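Local atomic coordinates of extracellular solute-binding protein, family 5 (Chelativorans sp., PDB entry 6WM6), a protein that binds EDTA and other aminopolycarboxylates in the periplasm, probably to deliver them to an ABC transporter for uptake. Residues P413-A418 and L458-Q463; A121-G126 and G131-Y136; T265-G270 and A533-E538; V72-T77 and P547-P552; A364-A369 and I510-D515. All coordinates share one frame; numbering follows the deposited sequence.

Interaction 1. Residues P413-A418 and L458-Q463; sequences PGYPAA and LNYFSQ. With SO4 (sulfate ion), chain B.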
# COMPACT_ATOMS: atom_id res chain seq x y z
N PRO A 413 14.45 -2.30 -8.98
CA PRO A 413 15.53 -1.68 -8.21
C PRO A 413 15.01 -0.95 -6.98
O PRO A 413 13.81 -0.69 -6.84
CB PRO A 413 16.16 -0.70 -9.20
CG PRO A 413 15.05 -0.35 -10.13
CD PRO A 413 14.15 -1.57 -10.22
N GLY A 414 15.93 -0.68 -6.06
CA GLY A 414 15.64 0.10 -4.88
C GLY A 414 15.36 -0.67 -3.61
O GLY A 414 15.00 -0.06 -2.60
N TYR A 415 15.51 -2.00 -3.63
CA TYR A 415 15.21 -2.85 -2.47
C TYR A 415 16.38 -3.81 -2.29
O TYR A 415 16.39 -4.92 -2.84
CB TYR A 415 13.88 -3.57 -2.66
CG TYR A 415 12.75 -2.58 -2.70
CD1 TYR A 415 12.13 -2.15 -1.53
CD2 TYR A 415 12.36 -2.00 -3.90
CE1 TYR A 415 11.14 -1.21 -1.56
CE2 TYR A 415 11.36 -1.05 -3.93
CZ TYR A 415 10.75 -0.67 -2.76
OH TYR A 415 9.75 0.28 -2.78
N PRO A 416 17.39 -3.41 -1.52
CA PRO A 416 18.56 -4.29 -1.32
C PRO A 416 18.19 -5.67 -0.81
O PRO A 416 18.83 -6.66 -1.18
CB PRO A 416 19.42 -3.51 -0.31
CG PRO A 416 19.00 -2.09 -0.46
CD PRO A 416 17.56 -2.10 -0.85
N ALA A 417 17.17 -5.77 0.04
CA ALA A 417 16.76 -7.08 0.53
C ALA A 417 16.34 -8.00 -0.61
O ALA A 417 16.62 -9.21 -0.59
CB ALA A 417 15.62 -6.94 1.54
N ALA A 418 15.68 -7.45 -1.64
CA ALA A 418 15.27 -8.28 -2.77
C ALA A 418 16.47 -8.80 -3.54
O ALA A 418 16.49 -9.96 -3.97
CB ALA A 418 14.33 -7.50 -3.69
N LEU A 458 10.57 -11.21 -7.86
CA LEU A 458 10.55 -10.77 -6.47
C LEU A 458 10.09 -9.33 -6.42
O LEU A 458 10.65 -8.47 -7.09
CB LEU A 458 11.95 -10.86 -5.87
CG LEU A 458 12.51 -12.21 -5.52
CD1 LEU A 458 14.01 -12.10 -5.30
CD2 LEU A 458 11.85 -12.74 -4.26
N ASN A 459 9.08 -9.06 -5.61
CA ASN A 459 8.54 -7.70 -5.48
C ASN A 459 7.75 -7.67 -4.17
O ASN A 459 7.91 -8.55 -3.31
CB ASN A 459 7.71 -7.36 -6.73
CG ASN A 459 7.69 -5.89 -7.07
OD1 ASN A 459 7.62 -5.02 -6.20
ND2 ASN A 459 7.72 -5.59 -8.37
N TYR A 460 6.90 -6.66 -4.01
CA TYR A 460 6.03 -6.59 -2.84
C TYR A 460 4.61 -6.22 -3.26
O TYR A 460 4.41 -5.54 -4.27
CB TYR A 460 6.54 -5.60 -1.77
CG TYR A 460 6.52 -4.13 -2.18
CD1 TYR A 460 5.38 -3.34 -2.02
CD2 TYR A 460 7.63 -3.54 -2.76
CE1 TYR A 460 5.36 -2.01 -2.41
CE2 TYR A 460 7.61 -2.20 -3.15
CZ TYR A 460 6.47 -1.47 -2.98
OH TYR A 460 6.46 -0.13 -3.39
N PHE A 461 3.64 -6.67 -2.48
CA PHE A 461 2.26 -6.20 -2.55
C PHE A 461 1.98 -5.34 -1.33
O PHE A 461 2.52 -5.57 -0.25
CB PHE A 461 1.29 -7.38 -2.56
CG PHE A 461 1.06 -8.00 -3.91
CD1 PHE A 461 0.72 -7.21 -4.98
CD2 PHE A 461 1.19 -9.37 -4.11
CE1 PHE A 461 0.50 -7.78 -6.23
CE2 PHE A 461 0.98 -9.92 -5.37
CZ PHE A 461 0.63 -9.13 -6.41
N SER A 462 1.05 -4.41 -1.47
CA SER A 462 0.63 -3.52 -0.38
C SER A 462 -0.73 -4.01 0.12
O SER A 462 -1.75 -3.92 -0.59
CB SER A 462 0.49 -2.08 -0.89
OG SER A 462 1.70 -1.59 -1.40
N GLN A 463 -0.78 -4.51 1.35
CA GLN A 463 -2.03 -5.01 1.90
C GLN A 463 -2.96 -3.87 2.31
O GLN A 463 -2.52 -2.79 2.71
CB GLN A 463 -1.76 -5.91 3.12
CG GLN A 463 -2.99 -6.41 3.85
CD GLN A 463 -3.85 -7.35 3.03
OE1 GLN A 463 -4.18 -7.07 1.87
NE2 GLN A 463 -4.21 -8.49 3.62
S SO4 B . 3.87 2.60 -4.06
O1 SO4 B . 3.17 3.56 -3.19
O2 SO4 B . 5.11 3.20 -4.52
O3 SO4 B . 4.16 1.35 -3.30
O4 SO4 B . 3.02 2.29 -5.20
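Two tyrosines, Tyr415 and Tyr460, meet obliquely where the start of helix 416-429 lies beside strand 456-462, a strand of the large mixed sheet; the contact is small and partly buried. Tyr415 stands at the N-cap position of the helix. The rings are inclined at 59°, with centroids 5.4 Å apart, so neither lies flat on the other. What touches is the phenol end of Tyr415 and the CE2 atom of Tyr460: Tyr415 OH is 3.3 Å from Tyr460 CE2, and Tyr415 CZ is 3.5 Å from the same CE2. In Tyr460 chi1 of 67° puts CG between the backbone N and the carbonyl carbon, with the ring turned to Tyr415. At the other end Leu458 CD1 packs 3.5 Å from Ala418 O, joining the first helical turn to the strand. Tyr415 OH is hydrogen-bonded to Gln278 OE1. Tyr460 OH donates to O3 of a sulfate at 2.7 Å, with that O3 at the ring edge, in its plane; the same sulfate also accepts from Ala71 N. Each hydroxyl has a partner outside the pair, and Tyr460 offers a polar end to an anion, probably from the crystallisation liquor, while its ring packs against Tyr415.

Interaction 2. Residues A121-G126 and G131-Y136; sequences AVWSDG and GDDFIY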
# COMPACT_ATOMS: atom_id res chain seq x y z
N ALA A 121 -17.90 22.02 8.13
CA ALA A 121 -16.94 21.53 7.14
C ALA A 121 -17.09 22.33 5.84
O ALA A 121 -18.16 22.32 5.21
CB ALA A 121 -17.13 20.05 6.89
N VAL A 122 -16.02 23.01 5.46
CA VAL A 122 -15.99 23.89 4.30
C VAL A 122 -14.69 23.69 3.53
O VAL A 122 -13.66 23.30 4.09
CB VAL A 122 -16.14 25.38 4.69
CG1 VAL A 122 -17.46 25.64 5.41
CG2 VAL A 122 -14.94 25.84 5.55
N TRP A 123 -14.74 24.00 2.23
CA TRP A 123 -13.53 24.13 1.42
C TRP A 123 -12.86 25.46 1.75
O TRP A 123 -13.43 26.34 2.40
CB TRP A 123 -13.89 24.03 -0.06
CG TRP A 123 -14.46 22.71 -0.46
CD1 TRP A 123 -15.77 22.41 -0.70
CD2 TRP A 123 -13.73 21.48 -0.64
NE1 TRP A 123 -15.91 21.09 -1.04
CE2 TRP A 123 -14.67 20.49 -1.00
CE3 TRP A 123 -12.39 21.14 -0.53
CZ2 TRP A 123 -14.31 19.17 -1.24
CZ3 TRP A 123 -12.01 19.83 -0.79
CH2 TRP A 123 -12.96 18.86 -1.12
N SER A 124 -11.63 25.63 1.25
CA SER A 124 -10.81 26.78 1.61
C SER A 124 -11.34 28.09 1.07
O SER A 124 -10.87 29.15 1.51
CB SER A 124 -9.37 26.55 1.13
OG SER A 124 -9.36 26.19 -0.23
N ASP A 125 -12.28 28.05 0.15
CA ASP A 125 -12.94 29.26 -0.35
C ASP A 125 -14.25 29.54 0.38
O ASP A 125 -14.99 30.46 -0.02
CB ASP A 125 -13.18 29.14 -1.87
CG ASP A 125 -13.97 27.90 -2.26
OD1 ASP A 125 -14.50 27.18 -1.38
OD2 ASP A 125 -14.09 27.64 -3.49
N GLY A 126 -14.54 28.80 1.45
CA GLY A 126 -15.73 28.99 2.24
C GLY A 126 -16.95 28.22 1.77
O GLY A 126 -17.98 28.22 2.46
N GLY A 131 -22.95 16.93 -0.06
CA GLY A 131 -23.20 15.80 -0.93
C GLY A 131 -22.77 15.99 -2.37
O GLY A 131 -22.51 15.00 -3.05
N ASP A 132 -22.67 17.24 -2.84
CA ASP A 132 -22.15 17.46 -4.19
C ASP A 132 -20.77 16.82 -4.34
O ASP A 132 -20.42 16.27 -5.39
CB ASP A 132 -22.00 18.94 -4.50
CG ASP A 132 -23.30 19.66 -4.73
OD1 ASP A 132 -24.37 19.02 -4.87
OD2 ASP A 132 -23.25 20.91 -4.80
N ASP A 133 -19.97 16.90 -3.28
CA ASP A 133 -18.62 16.35 -3.33
C ASP A 133 -18.63 14.83 -3.27
O ASP A 133 -17.85 14.17 -3.97
CB ASP A 133 -17.80 16.97 -2.19
CG ASP A 133 -17.78 18.49 -2.28
OD1 ASP A 133 -17.47 19.01 -3.37
OD2 ASP A 133 -18.11 19.16 -1.27
N PHE A 134 -19.52 14.24 -2.45
CA PHE A 134 -19.66 12.79 -2.46
C PHE A 134 -20.13 12.31 -3.83
O PHE A 134 -19.60 11.33 -4.36
CB PHE A 134 -20.66 12.34 -1.37
CG PHE A 134 -20.08 12.28 0.02
CD1 PHE A 134 -19.76 13.45 0.70
CD2 PHE A 134 -19.90 11.07 0.66
CE1 PHE A 134 -19.23 13.39 1.99
CE2 PHE A 134 -19.38 11.00 1.95
CZ PHE A 134 -19.05 12.17 2.61
N ILE A 135 -21.12 12.99 -4.41
CA ILE A 135 -21.69 12.56 -5.69
C ILE A 135 -20.66 12.66 -6.80
O ILE A 135 -20.53 11.74 -7.63
CB ILE A 135 -22.97 13.35 -5.99
CG1 ILE A 135 -24.07 12.88 -5.03
CG2 ILE A 135 -23.41 13.16 -7.42
CD1 ILE A 135 -25.27 13.80 -4.97
N TYR A 136 -19.90 13.76 -6.85
CA TYR A 136 -18.85 13.88 -7.87
C TYR A 136 -17.87 12.72 -7.76
O TYR A 136 -17.56 12.05 -8.76
CB TYR A 136 -18.13 15.22 -7.76
CG TYR A 136 -16.97 15.36 -8.71
CD1 TYR A 136 -17.16 15.82 -10.01
CD2 TYR A 136 -15.68 15.03 -8.33
CE1 TYR A 136 -16.09 15.95 -10.90
CE2 TYR A 136 -14.61 15.14 -9.20
CZ TYR A 136 -14.82 15.60 -10.48
OH TYR A 136 -13.74 15.69 -11.33
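Asp133 OD2 takes the indole N-H of Trp123 (NE1 to OD2 2.9 Å, N-H...O angle 157°) and also the backbone N-H of Thr130, while the other oxygen, OD1, accepts from Ala193 N. The carboxylate is therefore gripped by three N-H groups, two on one oxygen. It meets the indole at the ring edge: OD2 lies close to the ring plane, whereas the carboxylate plane stands 81° to it, and NE1 approaches OD2 from above that plane, 50° out of it. The benzo edge follows, with Trp123 CZ2 3.7 Å from Asp133 CG, which lies in the ring plane. Asp133 sits in the first turn of helix 131-141 with CG beside the backbone N, which turns the carboxylate back toward Thr130 ahead of the helix. Trp123 opens a type I turn running to Gly126, closed by the bond from Gly126 N to Trp123 O, in the loop between strand 111-117 and the helix. Pro82, Ile129, Pro192 and His194 touch the indole. Both residues are buried, so the indole N-H has an acceptor inside the protein, and the three donors, with the nearby helix N-terminus, would probably stabilise a negative charge on Asp133.

Interaction 3. Residues T265-G270 and A533-E538; sequences TALENG and ALIYKE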
# COMPACT_ATOMS: atom_id res chain seq x y z
N THR A 265 21.70 11.75 4.43
CA THR A 265 22.63 12.87 4.37
C THR A 265 21.89 14.20 4.43
O THR A 265 22.31 15.13 5.15
CB THR A 265 23.49 12.78 3.11
OG1 THR A 265 24.31 11.61 3.18
CG2 THR A 265 24.37 14.01 2.96
N ALA A 266 20.78 14.31 3.71
CA ALA A 266 19.99 15.54 3.73
C ALA A 266 19.44 15.82 5.13
O ALA A 266 19.34 16.99 5.55
CB ALA A 266 18.85 15.44 2.71
N LEU A 267 19.03 14.77 5.85
CA LEU A 267 18.54 14.95 7.22
C LEU A 267 19.66 15.46 8.13
O LEU A 267 19.46 16.41 8.90
CB LEU A 267 17.95 13.63 7.71
CG LEU A 267 17.40 13.62 9.12
CD1 LEU A 267 16.17 14.47 9.30
CD2 LEU A 267 17.08 12.15 9.52
N GLU A 268 20.83 14.83 8.04
CA GLU A 268 21.96 15.25 8.87
C GLU A 268 22.37 16.69 8.57
O GLU A 268 22.75 17.43 9.49
CB GLU A 268 23.14 14.30 8.64
CG GLU A 268 24.36 14.63 9.49
CD GLU A 268 25.48 13.62 9.33
OE1 GLU A 268 25.33 12.68 8.52
OE2 GLU A 268 26.51 13.77 10.02
N ASN A 269 22.28 17.10 7.30
CA ASN A 269 22.68 18.44 6.90
C ASN A 269 21.63 19.50 7.19
O ASN A 269 21.88 20.69 6.93
CB ASN A 269 22.99 18.48 5.40
CG ASN A 269 24.20 17.66 5.02
OD1 ASN A 269 25.08 17.41 5.85
ND2 ASN A 269 24.27 17.25 3.76
N GLY A 270 20.44 19.12 7.66
CA GLY A 270 19.39 20.08 7.92
C GLY A 270 18.55 20.47 6.73
O GLY A 270 17.67 21.34 6.88
N ALA A 533 10.73 2.81 7.91
CA ALA A 533 11.75 3.58 8.63
C ALA A 533 11.37 5.05 8.55
O ALA A 533 11.53 5.69 7.51
CB ALA A 533 13.13 3.34 8.03
N LEU A 534 10.91 5.59 9.66
CA LEU A 534 10.64 7.02 9.81
C LEU A 534 11.77 7.59 10.66
O LEU A 534 11.93 7.22 11.81
CB LEU A 534 9.30 7.23 10.51
CG LEU A 534 8.83 8.66 10.69
CD1 LEU A 534 8.52 9.33 9.36
CD2 LEU A 534 7.60 8.66 11.61
N ILE A 535 12.58 8.46 10.06
CA ILE A 535 13.79 8.98 10.68
C ILE A 535 13.67 10.50 10.65
O ILE A 535 13.41 11.08 9.58
CB ILE A 535 15.05 8.50 9.93
CG1 ILE A 535 15.03 6.98 9.73
CG2 ILE A 535 16.32 8.91 10.71
CD1 ILE A 535 16.14 6.44 8.83
N TYR A 536 13.83 11.14 11.80
CA TYR A 536 13.34 12.51 11.91
C TYR A 536 13.99 13.25 13.07
O TYR A 536 14.55 12.66 13.98
CB TYR A 536 11.80 12.53 12.10
CG TYR A 536 11.37 11.78 13.35
CD1 TYR A 536 11.27 10.39 13.33
CD2 TYR A 536 11.08 12.44 14.53
CE1 TYR A 536 10.92 9.69 14.48
CE2 TYR A 536 10.71 11.76 15.67
CZ TYR A 536 10.63 10.38 15.63
OH TYR A 536 10.29 9.65 16.75
N LYS A 537 13.85 14.58 13.04
CA LYS A 537 14.26 15.41 14.16
C LYS A 537 13.22 15.36 15.26
O LYS A 537 12.04 15.66 15.03
CB LYS A 537 14.46 16.84 13.64
CG LYS A 537 15.67 16.98 12.72
CD LYS A 537 16.98 16.81 13.48
CE LYS A 537 18.21 16.83 12.57
NZ LYS A 537 18.55 18.21 12.12
N GLU A 538 13.66 14.99 16.47
CA GLU A 538 12.76 14.72 17.58
C GLU A 538 12.06 15.95 18.13
O GLU A 538 11.11 15.83 18.89
CB GLU A 538 13.51 13.99 18.69
CG GLU A 538 14.54 14.84 19.39
CD GLU A 538 15.51 14.02 20.23
OE1 GLU A 538 15.31 12.79 20.35
OE2 GLU A 538 16.48 14.60 20.75
O HOH W 1 21.31 18.12 11.78
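Leu267, in the last turn of helix 263-268, packs on the sheet at strand 524-537, a helix-on-sheet contact whose helix finishes in a Schellman motif at Gly270. The tight part is apolar. Leu267 CG lies anti to the backbone N (chi1 179°), which carries the isobutyl group toward the strand, and its CD2 methyl lands 3.5 Å from Ile535 CG2. The two branched side chains cross at a slant, closest through one methyl of each. The same CD2 also rests on the strand backbone, 3.8 Å from Ile535 O and 4.1 Å from Tyr536 N. Ile296 of the neighbouring strand 296-299 touches both Leu267 and Ile535 and so continues the apolar patch across the sheet. Tyr536 sets its CB away from the helix, and its OH is hydrogen-bonded to Gln299 NE2.

The looser side lies toward the helix end, where exposed Gly270 leaves the helix with positive phi and its N bonds back to Leu267 O. Here the aliphatic chain of partly exposed Lys537 lies along Leu267, its CG 4.3 Å from Leu267 CD1. Bends at chi2 and chi4 bring the amine near the helix terminus, but Lys537 NZ stays 3.8 Å from Leu267 O with no hydrogen bond across the contact. A water links the amine instead to the next carbonyl: it accepts from Lys537 NZ at 2.8 Å and donates to Glu268 O at 2.8 Å.

Interaction 4. Residues V72-T77 and P547-P552; sequences VVRTVT and PNQLGP. With EDO (1,2-ethanediol), chain E; EDO (1,2-ethanediol), chain I; SO4 (sulfate ion), chain C.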
# COMPACT_ATOMS: atom_id res chain seq x y z
N VAL A 72 3.84 8.77 -2.59
CA VAL A 72 4.28 10.16 -2.59
C VAL A 72 3.10 11.10 -2.80
O VAL A 72 2.91 12.07 -2.05
CB VAL A 72 5.39 10.39 -3.63
CG1 VAL A 72 5.71 11.87 -3.76
CG2 VAL A 72 6.63 9.60 -3.25
N VAL A 73 2.30 10.85 -3.84
CA VAL A 73 1.14 11.71 -4.08
C VAL A 73 0.19 11.63 -2.89
O VAL A 73 -0.42 12.63 -2.49
CB VAL A 73 0.45 11.31 -5.40
CG1 VAL A 73 -0.76 12.20 -5.66
CG2 VAL A 73 1.44 11.41 -6.55
N ARG A 74 0.03 10.45 -2.32
CA ARG A 74 -0.85 10.30 -1.16
C ARG A 74 -0.33 11.14 0.00
O ARG A 74 -1.11 11.86 0.65
CB ARG A 74 -0.94 8.81 -0.80
CG ARG A 74 -2.22 8.42 -0.09
CD ARG A 74 -2.36 6.90 0.06
NE ARG A 74 -2.37 6.21 -1.23
CZ ARG A 74 -1.43 5.38 -1.66
NH1 ARG A 74 -0.38 5.09 -0.94
NH2 ARG A 74 -1.57 4.84 -2.86
N THR A 75 0.97 11.05 0.29
CA THR A 75 1.56 11.81 1.39
C THR A 75 1.41 13.32 1.19
O THR A 75 1.03 14.04 2.11
CB THR A 75 3.03 11.42 1.54
OG1 THR A 75 3.09 10.06 2.00
CG2 THR A 75 3.77 12.29 2.55
N VAL A 76 1.70 13.80 -0.01
CA VAL A 76 1.71 15.24 -0.26
C VAL A 76 0.31 15.83 -0.28
O VAL A 76 0.12 17.00 0.03
CB VAL A 76 2.46 15.52 -1.57
CG1 VAL A 76 2.29 16.95 -2.00
CG2 VAL A 76 3.94 15.18 -1.40
N THR A 77 -0.70 15.05 -0.66
CA THR A 77 -2.07 15.58 -0.75
C THR A 77 -2.95 15.22 0.44
O THR A 77 -4.01 15.83 0.59
CB THR A 77 -2.77 15.23 -2.09
OG1 THR A 77 -2.97 13.81 -2.25
CG2 THR A 77 -1.97 15.76 -3.27
N PRO A 547 2.09 2.45 9.51
CA PRO A 547 2.82 1.52 8.61
C PRO A 547 1.90 0.82 7.62
O PRO A 547 1.79 -0.42 7.55
CB PRO A 547 3.48 0.54 9.60
CG PRO A 547 2.57 0.56 10.78
CD PRO A 547 2.07 1.99 10.91
N ASN A 548 1.26 1.63 6.80
CA ASN A 548 0.26 1.19 5.85
C ASN A 548 0.28 2.17 4.68
O ASN A 548 1.07 3.12 4.66
CB ASN A 548 -1.11 1.11 6.50
CG ASN A 548 -1.49 2.40 7.17
OD1 ASN A 548 -1.63 3.43 6.49
ND2 ASN A 548 -1.64 2.38 8.48
N GLN A 549 -0.60 1.95 3.69
CA GLN A 549 -0.53 2.78 2.50
C GLN A 549 -0.82 4.24 2.76
O GLN A 549 -0.40 5.09 1.97
CB GLN A 549 -1.49 2.27 1.44
CG GLN A 549 -1.03 0.97 0.82
CD GLN A 549 -1.81 0.64 -0.44
OE1 GLN A 549 -2.93 0.15 -0.38
NE2 GLN A 549 -1.21 0.94 -1.58
N LEU A 550 -1.56 4.57 3.81
CA LEU A 550 -1.87 5.97 4.07
C LEU A 550 -0.65 6.71 4.59
O LEU A 550 -0.34 7.82 4.14
CB LEU A 550 -3.09 6.12 4.98
CG LEU A 550 -4.43 6.00 4.28
CD1 LEU A 550 -4.73 7.23 3.44
CD2 LEU A 550 -4.56 4.75 3.43
N GLY A 551 0.06 6.13 5.54
CA GLY A 551 1.38 6.60 5.90
C GLY A 551 1.39 7.73 6.92
O GLY A 551 0.34 8.16 7.43
N PRO A 552 2.60 8.21 7.25
CA PRO A 552 2.76 9.16 8.37
C PRO A 552 2.03 10.47 8.23
O PRO A 552 1.77 11.12 9.25
CB PRO A 552 4.29 9.38 8.44
CG PRO A 552 4.88 8.21 7.74
CD PRO A 552 3.89 7.73 6.70
C1 EDO E . -0.66 -4.02 9.56
O1 EDO E . -0.38 -3.74 10.94
C2 EDO E . 0.38 -3.30 8.71
O2 EDO E . 0.63 -2.05 9.37
C1 EDO I . -6.78 1.05 2.63
O1 EDO I . -7.22 -0.26 3.03
C2 EDO I . -5.27 1.17 2.80
O2 EDO I . -4.59 0.29 1.90
S SO4 C . -1.54 -0.53 -5.14
O1 SO4 C . -2.32 0.40 -4.31
O2 SO4 C . -0.69 0.25 -6.03
O3 SO4 C . -0.69 -1.35 -4.27
O4 SO4 C . -2.45 -1.36 -5.92
O HOH W 2 1.31 2.73 -1.33
O HOH W 3 1.76 9.62 4.45
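Helix 71-77 lies beside the irregular segment 547-552, and the backbones come closest at Arg74 and Leu550, with CA atoms 6.9 Å apart. Arg74 carries the contact. Its chain leaves the helix with CG anti to the backbone N (chi1 -154°) and bends at chi3, so that Arg74 CD lies 3.3 Å from Gln549 O and NH1 donates to the same oxygen at 2.9 Å. The bond is bent (N-H...O angle 142°), and the donor is tilted from the carbonyl plane by 32°. Leu550 CD1 packs against the aliphatic part of Arg74, 4.1 Å from its CD. The amide plane of Gln549 is steeply inclined to that of the guanidinium, and the two groups are linked through a water that accepts from both Arg74 NH1 and Gln549 NE2. Gln549 NE2 also makes a nearly straight bond to O1 of a sulfate, 3.0 Å long, and OE1 accepts from an ethanediol; both molecules probably come from the crystallisation liquor. The sulfate has Arg480 NH1 as another donor. A second water donates to Thr75 OG1 and to Leu550 O, tying the next helical residue to the loop. The loop is shaped from within by Asn548, whose OD1 accepts from Leu550 N at 2.9 Å and weakly from Gly551 N. This probably helps to set the direction of Gln549 O. Arg74 thus joins an early helix to a late loop through a main-chain carbonyl, and the loop contains an Asx turn at Asn548.

Interaction 5. Residues A364-A369 and I510-D515; sequences ADRRGA and ILSEAD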
# COMPACT_ATOMS: atom_id res chain seq x y z
N ALA A 364 -2.86 -17.72 8.73
CA ALA A 364 -2.24 -18.97 9.14
C ALA A 364 -1.07 -19.21 8.20
O ALA A 364 -1.03 -18.66 7.10
CB ALA A 364 -3.22 -20.15 9.08
N ASP A 365 -0.13 -20.06 8.63
CA ASP A 365 1.04 -20.41 7.81
C ASP A 365 0.65 -21.52 6.83
O ASP A 365 1.02 -22.70 6.95
CB ASP A 365 2.24 -20.79 8.66
CG ASP A 365 3.48 -21.04 7.82
OD1 ASP A 365 3.42 -20.74 6.61
OD2 ASP A 365 4.49 -21.52 8.37
N ARG A 366 -0.09 -21.12 5.81
CA ARG A 366 -0.52 -22.03 4.74
C ARG A 366 0.65 -22.40 3.83
O ARG A 366 0.64 -23.48 3.23
CB ARG A 366 -1.67 -21.37 3.99
CG ARG A 366 -2.87 -21.21 4.92
CD ARG A 366 -4.14 -20.54 4.32
NE ARG A 366 -5.15 -20.56 5.37
CZ ARG A 366 -5.55 -19.51 6.08
NH1 ARG A 366 -5.12 -18.29 5.80
NH2 ARG A 366 -6.39 -19.68 7.08
N ARG A 367 1.65 -21.54 3.74
CA ARG A 367 2.90 -21.83 3.04
C ARG A 367 3.61 -23.04 3.64
O ARG A 367 3.86 -24.04 2.96
CB ARG A 367 3.77 -20.57 3.15
CG ARG A 367 5.13 -20.61 2.47
CD ARG A 367 5.92 -19.34 2.81
NE ARG A 367 6.48 -19.37 4.15
CZ ARG A 367 7.35 -18.49 4.62
NH1 ARG A 367 7.74 -17.48 3.88
NH2 ARG A 367 7.86 -18.64 5.84
N GLY A 368 3.89 -22.98 4.94
CA GLY A 368 4.59 -24.07 5.60
C GLY A 368 3.77 -25.34 5.69
O GLY A 368 4.33 -26.44 5.68
N ALA A 369 2.45 -25.21 5.78
CA ALA A 369 1.59 -26.37 5.82
C ALA A 369 1.77 -27.24 4.59
O ALA A 369 1.51 -28.45 4.63
CB ALA A 369 0.13 -25.95 5.94
N ILE A 510 -14.41 -16.76 5.53
CA ILE A 510 -14.74 -17.17 4.16
C ILE A 510 -13.49 -17.17 3.29
O ILE A 510 -13.20 -18.14 2.57
CB ILE A 510 -15.81 -16.22 3.60
CG1 ILE A 510 -17.14 -16.32 4.38
CG2 ILE A 510 -16.04 -16.51 2.11
CD1 ILE A 510 -18.04 -15.12 4.15
N LEU A 511 -12.73 -16.08 3.33
CA LEU A 511 -11.59 -15.89 2.44
C LEU A 511 -10.47 -16.89 2.71
O LEU A 511 -9.69 -17.19 1.79
CB LEU A 511 -11.08 -14.45 2.58
CG LEU A 511 -10.02 -14.00 1.58
CD1 LEU A 511 -10.61 -13.90 0.20
CD2 LEU A 511 -9.47 -12.65 2.01
N SER A 512 -10.40 -17.43 3.92
CA SER A 512 -9.38 -18.43 4.23
C SER A 512 -9.37 -19.57 3.22
O SER A 512 -8.30 -20.09 2.88
CB SER A 512 -9.58 -18.99 5.65
OG SER A 512 -9.31 -17.99 6.61
N GLU A 513 -10.55 -20.00 2.74
CA GLU A 513 -10.60 -21.07 1.75
C GLU A 513 -9.90 -20.69 0.46
O GLU A 513 -9.23 -21.52 -0.17
CB GLU A 513 -12.06 -21.47 1.49
CG GLU A 513 -12.17 -22.72 0.64
CD GLU A 513 -13.60 -23.09 0.27
OE1 GLU A 513 -14.56 -22.39 0.67
OE2 GLU A 513 -13.77 -24.12 -0.44
N ALA A 514 -10.03 -19.43 0.05
CA ALA A 514 -9.33 -18.97 -1.15
C ALA A 514 -7.83 -18.93 -0.93
O ALA A 514 -7.07 -19.25 -1.84
CB ALA A 514 -9.84 -17.60 -1.57
N ASP A 515 -7.38 -18.55 0.26
CA ASP A 515 -5.96 -18.57 0.57
C ASP A 515 -5.41 -19.99 0.45
O ASP A 515 -4.31 -20.19 -0.09
CB ASP A 515 -5.75 -18.00 1.98
CG ASP A 515 -4.34 -17.50 2.25
OD1 ASP A 515 -3.55 -17.20 1.32
OD2 ASP A 515 -4.02 -17.37 3.45
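Arg366 and Asp515 cross at about a right angle, the guanidinium and carboxylate planes 67° apart, and meet at the guanidinium edge, near its plane. Arg366 NH1 and Asp515 OD2 form a salt bridge of 2.8 Å (N-H...O angle 152°) that uses the anti lone pair of OD2, the one directed away from OD1. Arg366 is extended from CG to NE, which lets its flat end reach the side of helix 504-521, and Arg366 CD lies 3.3 Å from Asp515 OD2. The two faces of the guanidinium are occupied differently: Ala364 CB sits over the centre of one, 3.8 Å above the plane, and Ser512 O lies toward the rim of the other. Ser512 CB packs 3.6 Å from Arg366 NH2, while Ser512 OG is hydrogen-bonded to Ala508 O, one turn back in its own helix. Further bonds fix both charges. Arg366 NE is paired with Glu516 in a second salt bridge, and NH1 also donates to Gly362 O; Asp515 OD2 is bonded to Ser353 OG and OD1 to Val354 N. Ahead of Arg366, Asp365 OD1 accepts from Gly368 N at 2.8 Å. The result is a buried salt-bridge network joining helix 504-521 to a short, weakly bonded helix with an aspartate N-cap.

How the interactions relate
Interaction 4 spans the chain most widely, from helix 71-77 to the loop 547-552, and the other four are nested within it. Interaction 2 closes first; interaction 3 encloses interaction 5, which in turn encloses interaction 1. Interactions 1 and 3 both reach the large mixed sheet, on strands 456-462 and 524-537, with centres about 23 Å apart. Interaction 4 touches interactions 1 and 3: Gln549 packs on Ser462 of the former, Pro552 on Leu534 of the latter. Interactions 2 and 5 lie on opposite sides of the chain's centre, their centres about 43 Å apart. Interaction 4, centred about 9 Å from it, joins early helix to late loop there, the others lying further out.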